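Local structure of HepC.19480.a.B1 (Helicobacter pylori, 6MTZ) at residues A[124-129]-A[150-155]; A[187-192]-A[270-275]; A[245-250]-A[276-281]. The protein is of unknown function but probably acts as a phosphoesterase of the DHH family, with an N-terminal DHH-like domain joined by helices to a smaller DHHA1-like domain. One frame throughout, in Å; residues are numbered along the deposited sequence. Where two conformers were deposited one is given.

How the contacts relate
Along the chain, contact 1 comes first: it closes a short loop of 20 residues and joins helices 125-136 and 145-159 on one flank of the N-terminal parallel-sheet domain. It is complete before the other two begin, its nearest atoms about 17 Å from those of contact 2. Contact 2 opens at 187-192, at the start of helix 190-203, and closes 78 residues later at 270-275, in the C-terminal mixed-sheet domain. Contact 3 opens between those two segments, on helix 238-251, and closes at 276-281, just beyond 270-275, so the two cross. They also touch: Phe189 and Met272 of contact 2 pack on Gln246 of contact 3, joining the connecting helices to the C-terminal domain.

Contact 1. Residues A[124-129]-A[150-155]; sequences CATKIV and PLVEMV. With EDO (1,2-ethanediol), chain C.
In the helical hairpin of the DHH-like domain, Cys124, Thr126 and Lys127 at the start of helix 125-136 pack on Val152, Glu153 and Val155 of helix 145-159; the short axes run roughly antiparallel, at 144°. Val152 sits at the middle of the interface. Its CG1 lies 3.6 Å from Lys127 CA, while its CG2 faces Thr126 CG2. One turn on, Val155 CG1 fills the angle between Cys124 SG, 3.9 Å away, and Thr126 OG1, crossing the threonine side chain at about a right angle. Cys124 is also the N-cap residue: its SG accepts the N-H of Lys127 at 3.3 Å, so the same sulfur caps one helix and touches the other. Toward the outer side the contact turns ionic. Lys127 has CG anti to the backbone N (chi1 -174°) and continues as an extended chain, which brings NZ to 2.9 Å from Glu153 OE1, on the syn lone pair. The Glu153 chain is bent at chi2 (66°), which brings CD round to the lysine side. OE1 is gripped twice, since O1 of a bound 1,2-ethanediol, probably from the crystallisation liquor, donates to it at 2.8 Å; C2 of the diol rests 3.6 Å from Val152 CG1, and Glu131 also binds this molecule. Within the hairpin, Asn156 OD1 of the second helix accepts from Cys124 N; on another side Asp20 of helix 19-29 accepts from Ala125 N and Thr126 N, and Ile128 and Val129 turn to Leu101 of strand 95-102, seating the first helix against the parallel sheet.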
# COMPACT_ATOMS: atom_id res chain seq x y z
N CYS A 124 3.23 -14.30 15.29
CA CYS A 124 2.92 -13.23 14.37
C CYS A 124 2.22 -13.81 13.15
O CYS A 124 2.29 -15.02 12.87
CB CYS A 124 4.19 -12.48 13.95
SG CYS A 124 5.22 -13.39 12.76
N ALA A 125 1.53 -12.94 12.41
CA ALA A 125 0.79 -13.39 11.24
C ALA A 125 1.73 -13.99 10.19
O ALA A 125 1.38 -14.99 9.56
CB ALA A 125 -0.01 -12.24 10.64
N THR A 126 2.92 -13.41 10.01
CA THR A 126 3.85 -13.93 9.01
C THR A 126 4.20 -15.39 9.29
O THR A 126 4.25 -16.21 8.37
CB THR A 126 5.10 -13.07 8.95
OG1 THR A 126 4.75 -11.80 8.41
CG2 THR A 126 6.14 -13.69 8.02
N LYS A 127 4.43 -15.75 10.56
CA LYS A 127 4.80 -17.13 10.86
C LYS A 127 3.61 -18.06 10.65
O LYS A 127 3.78 -19.17 10.12
CB LYS A 127 5.33 -17.23 12.29
CG LYS A 127 5.88 -18.63 12.64
CD LYS A 127 6.84 -18.55 13.84
CE LYS A 127 7.51 -19.91 14.12
NZ LYS A 127 8.20 -19.93 15.45
N ILE A 128 2.41 -17.63 11.05
CA ILE A 128 1.21 -18.41 10.76
C ILE A 128 1.06 -18.65 9.26
O ILE A 128 0.84 -19.78 8.81
CB ILE A 128 -0.04 -17.71 11.34
CG1 ILE A 128 0.07 -17.53 12.85
CG2 ILE A 128 -1.29 -18.51 10.99
CD1 ILE A 128 -1.04 -16.67 13.42
N VAL A 129 1.19 -17.59 8.44
CA VAL A 129 1.12 -17.75 6.99
C VAL A 129 2.15 -18.76 6.52
O VAL A 129 1.85 -19.67 5.73
CB VAL A 129 1.31 -16.40 6.27
CG1 VAL A 129 1.43 -16.63 4.75
CG2 VAL A 129 0.16 -15.46 6.59
N PRO A 150 14.63 -17.99 8.56
CA PRO A 150 15.17 -16.99 9.49
C PRO A 150 14.46 -15.65 9.41
O PRO A 150 14.21 -15.01 10.45
CB PRO A 150 16.64 -16.88 9.04
CG PRO A 150 16.94 -18.25 8.56
CD PRO A 150 15.71 -18.63 7.79
N LEU A 151 14.12 -15.20 8.21
CA LEU A 151 13.39 -13.94 8.08
C LEU A 151 12.03 -14.03 8.77
O LEU A 151 11.62 -13.09 9.47
CB LEU A 151 13.23 -13.57 6.60
CG LEU A 151 12.73 -12.16 6.24
CD1 LEU A 151 13.19 -11.78 4.85
CD2 LEU A 151 11.21 -12.07 6.29
N VAL A 152 11.33 -15.15 8.60
CA VAL A 152 10.05 -15.33 9.26
C VAL A 152 10.22 -15.27 10.77
O VAL A 152 9.48 -14.56 11.46
CB VAL A 152 9.40 -16.65 8.81
CG1 VAL A 152 8.25 -17.02 9.74
CG2 VAL A 152 8.92 -16.52 7.37
N GLU A 153 11.20 -16.00 11.29
CA GLU A 153 11.42 -16.04 12.73
C GLU A 153 11.78 -14.66 13.28
O GLU A 153 11.35 -14.28 14.37
CB GLU A 153 12.50 -17.08 13.06
CG GLU A 153 12.62 -17.37 14.56
CD GLU A 153 11.37 -18.07 15.15
OE1 GLU A 153 10.54 -18.61 14.39
OE2 GLU A 153 11.24 -18.06 16.39
N MET A 154 12.57 -13.90 12.51
CA MET A 154 12.92 -12.54 12.91
C MET A 154 11.67 -11.68 13.07
O MET A 154 11.49 -11.02 14.10
CB MET A 154 13.86 -11.91 11.86
CG MET A 154 13.97 -10.37 11.99
SD MET A 154 14.53 -9.52 10.48
CE MET A 154 13.01 -9.38 9.54
N VAL A 155 10.81 -11.68 12.06
CA VAL A 155 9.54 -10.98 12.18
C VAL A 155 8.78 -11.47 13.41
O VAL A 155 8.21 -10.66 14.15
CB VAL A 155 8.69 -11.14 10.90
CG1 VAL A 155 7.29 -10.57 11.11
CG2 VAL A 155 9.37 -10.44 9.73
C1 EDO C . 10.46 -20.24 10.70
O1 EDO C . 11.00 -20.09 12.02
C2 EDO C . 8.94 -20.36 10.77
O2 EDO C . 8.53 -21.73 10.66

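Contact 2. Residues A[187-192]-A[270-275]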
# COMPACT_ATOMS: atom_id res chain seq x y z
N PHE A 187 -1.63 5.01 -1.79
CA PHE A 187 -2.90 5.11 -2.50
C PHE A 187 -2.68 5.21 -4.01
O PHE A 187 -3.33 4.52 -4.79
CB PHE A 187 -3.72 6.32 -2.04
CG PHE A 187 -5.06 6.43 -2.74
CD1 PHE A 187 -5.18 7.10 -3.94
CD2 PHE A 187 -6.17 5.78 -2.23
CE1 PHE A 187 -6.40 7.15 -4.61
CE2 PHE A 187 -7.38 5.84 -2.88
CZ PHE A 187 -7.50 6.52 -4.07
N MET A 188 -1.78 6.10 -4.42
CA MET A 188 -1.62 6.34 -5.85
C MET A 188 -0.85 5.22 -6.54
O MET A 188 -1.10 4.94 -7.72
CB MET A 188 -0.92 7.69 -6.08
CG MET A 188 -1.73 8.91 -5.62
SD MET A 188 -3.30 9.14 -6.48
CE MET A 188 -2.76 9.64 -8.13
N PHE A 189 0.07 4.56 -5.83
CA PHE A 189 1.01 3.60 -6.44
C PHE A 189 1.01 2.29 -5.64
O PHE A 189 2.03 1.85 -5.13
CB PHE A 189 2.41 4.18 -6.50
CG PHE A 189 2.43 5.63 -6.88
CD1 PHE A 189 1.95 6.04 -8.11
CD2 PHE A 189 2.95 6.59 -6.01
CE1 PHE A 189 1.98 7.39 -8.48
CE2 PHE A 189 2.98 7.93 -6.36
CZ PHE A 189 2.50 8.33 -7.60
N ASP A 190 -0.16 1.64 -5.58
CA ASP A 190 -0.34 0.51 -4.67
C ASP A 190 0.68 -0.59 -4.94
O ASP A 190 1.37 -1.05 -4.02
CB ASP A 190 -1.76 -0.03 -4.80
CG ASP A 190 -2.00 -1.19 -3.88
OD1 ASP A 190 -2.08 -0.98 -2.66
OD2 ASP A 190 -2.07 -2.33 -4.40
N ASP A 191 0.81 -1.01 -6.20
CA ASP A 191 1.72 -2.11 -6.50
C ASP A 191 3.18 -1.70 -6.38
O ASP A 191 4.01 -2.48 -5.91
CB ASP A 191 1.45 -2.66 -7.90
CG ASP A 191 0.12 -3.36 -7.99
OD1 ASP A 191 -0.40 -3.79 -6.94
OD2 ASP A 191 -0.39 -3.47 -9.12
N GLU A 192 3.52 -0.48 -6.82
CA GLU A 192 4.91 -0.07 -6.77
C GLU A 192 5.33 0.19 -5.33
O GLU A 192 6.50 -0.02 -4.98
CB GLU A 192 5.14 1.18 -7.62
CG GLU A 192 4.93 0.95 -9.13
CD GLU A 192 3.47 1.05 -9.55
OE1 GLU A 192 2.61 1.24 -8.67
OE2 GLU A 192 3.19 0.96 -10.77
N TYR A 270 -4.32 12.11 -4.84
CA TYR A 270 -5.05 11.90 -3.59
C TYR A 270 -4.13 11.35 -2.52
O TYR A 270 -3.44 10.35 -2.76
CB TYR A 270 -6.21 10.94 -3.78
CG TYR A 270 -7.06 10.68 -2.56
CD1 TYR A 270 -7.89 11.67 -2.05
CD2 TYR A 270 -7.08 9.43 -1.95
CE1 TYR A 270 -8.70 11.44 -0.96
CE2 TYR A 270 -7.90 9.18 -0.84
CZ TYR A 270 -8.71 10.19 -0.35
OH TYR A 270 -9.52 9.98 0.74
N SER A 271 -4.13 11.99 -1.35
CA SER A 271 -3.35 11.64 -0.15
C SER A 271 -1.85 11.89 -0.30
O SER A 271 -1.07 11.44 0.56
CB SER A 271 -3.57 10.19 0.28
OG SER A 271 -2.83 9.28 -0.53
N MET A 272 -1.40 12.60 -1.33
CA MET A 272 0.06 12.70 -1.50
C MET A 272 0.73 13.65 -0.52
O MET A 272 1.94 13.51 -0.28
CB MET A 272 0.38 13.08 -2.94
CG MET A 272 -0.12 12.00 -3.90
SD MET A 272 0.75 11.93 -5.46
CE MET A 272 2.37 11.35 -4.94
N GLY A 273 0.00 14.60 0.05
CA GLY A 273 0.50 15.36 1.19
C GLY A 273 1.24 16.63 0.77
O GLY A 273 0.62 17.57 0.27
N GLY A 274 2.55 16.67 1.02
CA GLY A 274 3.37 17.81 0.65
C GLY A 274 3.80 17.72 -0.80
O GLY A 274 4.56 16.83 -1.17
N ILE A 275 3.32 18.64 -1.64
CA ILE A 275 3.36 18.44 -3.08
C ILE A 275 4.24 19.46 -3.79
O ILE A 275 4.26 19.48 -5.03
CB ILE A 275 1.93 18.46 -3.66
CG1 ILE A 275 1.34 19.86 -3.56
CG2 ILE A 275 1.03 17.45 -2.92
CD1 ILE A 275 0.18 20.06 -4.48
O HOH W 1 -1.85 6.90 0.45
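Phe187 and Tyr270 meet in a T-shaped (edge-to-face) stack where the loop leading into helix 190-203 meets the DHHA1-like domain, at the end of strand 264-270. Tyr270 CD2 stands 3.4 Å above the plane of the phenylalanine ring, over its centre; the ring centroids are 4.7 Å apart and the planes make 68°. CG of Phe187 is anti to the backbone N (chi1 -179°), directed to Tyr270. Met188 lies alongside: its SD sits at the edge of the Phe187 ring, in plane, and takes a weak hydrogen bond from Tyr270 N at 3.5 Å. Its CG touches Met272 CG at 3.9 Å, the two methionine side chains crossing at about a right angle. Met272 in turn carries its CE to 3.8 Å from Phe189 CE2, while Met188 CB covers one face of the Phe189 ring, so Met188 and Met272 both pack on Phe189, one from its own segment and one from across. A second shell holds both segments. Asn185 uses OD1 to accept from Met188 N and ND2 to donate to Ser271 OG, reaching both segments at once. Asp294 of strand 291-295 receives Met272 N on one carboxylate oxygen and Gly273 N on the other, anchoring the turn after the strand, and Ser271 pairs its backbone with Val295. One water completes the seam: it accepts from Phe187 N at 2.9 Å and donates to Ser271 OG at 2.8 Å.

Contact 3. Residues A[245-250]-A[276-281]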
# COMPACT_ATOMS: atom_id res chain seq x y z
N ALA A 245 10.69 9.41 -8.96
CA ALA A 245 10.04 8.11 -9.07
C ALA A 245 8.51 8.27 -9.12
O ALA A 245 7.84 7.61 -9.92
CB ALA A 245 10.45 7.21 -7.90
N GLN A 246 7.96 9.18 -8.31
CA GLN A 246 6.50 9.34 -8.28
C GLN A 246 5.98 10.01 -9.55
O GLN A 246 5.00 9.55 -10.14
CB GLN A 246 6.10 10.11 -7.03
CG GLN A 246 6.30 9.25 -5.78
CD GLN A 246 5.83 9.89 -4.50
OE1 GLN A 246 4.86 9.45 -3.87
NE2 GLN A 246 6.55 10.94 -4.08
N THR A 247 6.62 11.11 -9.99
CA THR A 247 6.16 11.78 -11.20
C THR A 247 6.16 10.84 -12.40
O THR A 247 5.23 10.88 -13.23
CB THR A 247 7.02 13.02 -11.50
OG1 THR A 247 8.39 12.64 -11.66
CG2 THR A 247 6.91 14.04 -10.38
N HIS A 248 7.18 9.97 -12.52
CA HIS A 248 7.19 9.01 -13.62
C HIS A 248 5.96 8.11 -13.57
O HIS A 248 5.34 7.84 -14.61
CB HIS A 248 8.46 8.15 -13.60
CG HIS A 248 8.47 7.09 -14.66
ND1 HIS A 248 8.06 5.79 -14.43
CD2 HIS A 248 8.83 7.14 -15.97
CE1 HIS A 248 8.17 5.09 -15.54
NE2 HIS A 248 8.64 5.88 -16.49
N LEU A 249 5.60 7.64 -12.38
CA LEU A 249 4.39 6.84 -12.24
C LEU A 249 3.14 7.69 -12.47
O LEU A 249 2.15 7.19 -13.01
CB LEU A 249 4.35 6.18 -10.87
CG LEU A 249 5.52 5.22 -10.63
CD1 LEU A 249 5.52 4.69 -9.19
CD2 LEU A 249 5.47 4.06 -11.62
N LEU A 250 3.18 8.98 -12.10
CA LEU A 250 2.03 9.84 -12.37
C LEU A 250 1.87 10.11 -13.86
O LEU A 250 0.73 10.21 -14.35
CB LEU A 250 2.16 11.18 -11.62
CG LEU A 250 2.05 11.15 -10.09
CD1 LEU A 250 2.25 12.53 -9.51
CD2 LEU A 250 0.70 10.56 -9.64
N SER A 276 4.98 20.29 -3.06
CA SER A 276 5.74 21.35 -3.73
C SER A 276 6.77 20.76 -4.71
O SER A 276 6.72 21.03 -5.92
CB SER A 276 6.41 22.26 -2.71
OG SER A 276 5.44 23.09 -2.08
N VAL A 277 7.67 19.91 -4.22
CA VAL A 277 8.67 19.31 -5.10
C VAL A 277 7.99 18.47 -6.17
O VAL A 277 8.32 18.55 -7.36
CB VAL A 277 9.67 18.47 -4.29
CG1 VAL A 277 10.85 18.02 -5.19
CG2 VAL A 277 10.16 19.25 -3.06
N LEU A 278 7.00 17.66 -5.76
CA LEU A 278 6.34 16.76 -6.69
C LEU A 278 5.67 17.52 -7.83
O LEU A 278 5.89 17.22 -9.01
CB LEU A 278 5.30 15.92 -5.94
CG LEU A 278 4.50 14.99 -6.85
CD1 LEU A 278 5.35 13.77 -7.19
CD2 LEU A 278 3.20 14.58 -6.23
N ALA A 279 4.83 18.50 -7.49
CA ALA A 279 4.06 19.21 -8.50
C ALA A 279 4.97 20.05 -9.39
O ALA A 279 4.76 20.11 -10.61
CB ALA A 279 3.00 20.08 -7.83
N ASN A 280 5.99 20.68 -8.81
CA ASN A 280 6.92 21.45 -9.62
C ASN A 280 7.57 20.56 -10.68
O ASN A 280 7.66 20.95 -11.85
CB ASN A 280 7.99 22.10 -8.74
CG ASN A 280 8.84 23.12 -9.50
OD1 ASN A 280 8.41 24.26 -9.71
ND2 ASN A 280 10.04 22.72 -9.92
N LEU A 281 7.99 19.36 -10.30
CA LEU A 281 8.60 18.44 -11.26
C LEU A 281 7.57 17.92 -12.26
O LEU A 281 7.87 17.81 -13.46
CB LEU A 281 9.26 17.28 -10.52
CG LEU A 281 10.00 16.25 -11.36
CD1 LEU A 281 11.09 16.94 -12.21
CD2 LEU A 281 10.60 15.21 -10.44
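Leu278 presses its two methyl groups against Gln246, Thr247 and Leu250 where the last connecting helix, 238-251, packs obliquely on helix 276-285 of the DHHA1-like domain; the short axes come within 9.6 Å and cross at -48°. Leu278 has CG anti to the backbone N, and chi2 of 78° turns CD1 into the angle between Thr247 CG2, 3.6 Å away, and Gln246 CB, 3.7 Å away. Its other methyl, CD2, meets Leu250 CD1 tip to tip at 4.0 Å. The Thr247 and Leu278 side chains run past one another in opposite senses; Thr247 CG2 also lies 3.6 Å from the carbonyl O of Leu278. In Thr247, chi1 of 59° tucks OG1 between the backbone N and the carbonyl carbon. There the hydroxyl is hydrogen-bonded to the carbonyl O of Ser243 and of Asn244 in its own helix, and weakly to Gln285 OE1 at the end of the other. Thr247 OG1 also lies 3.6 Å from Leu281 CD2, and Leu281 crosses the threonine at about a right angle. Beyond CB the Gln246 chain is extended, and its OE1 accepts from Asn185 N. Tyr292 of strand 291-295 lies against both Leu250 and Leu278, at the sheet side of the helices. No hydrogen bond joins the two segments: Gln246 OE1 and Thr247 OG1 have their partners outside them, and methyl and methylene packing holds the interface.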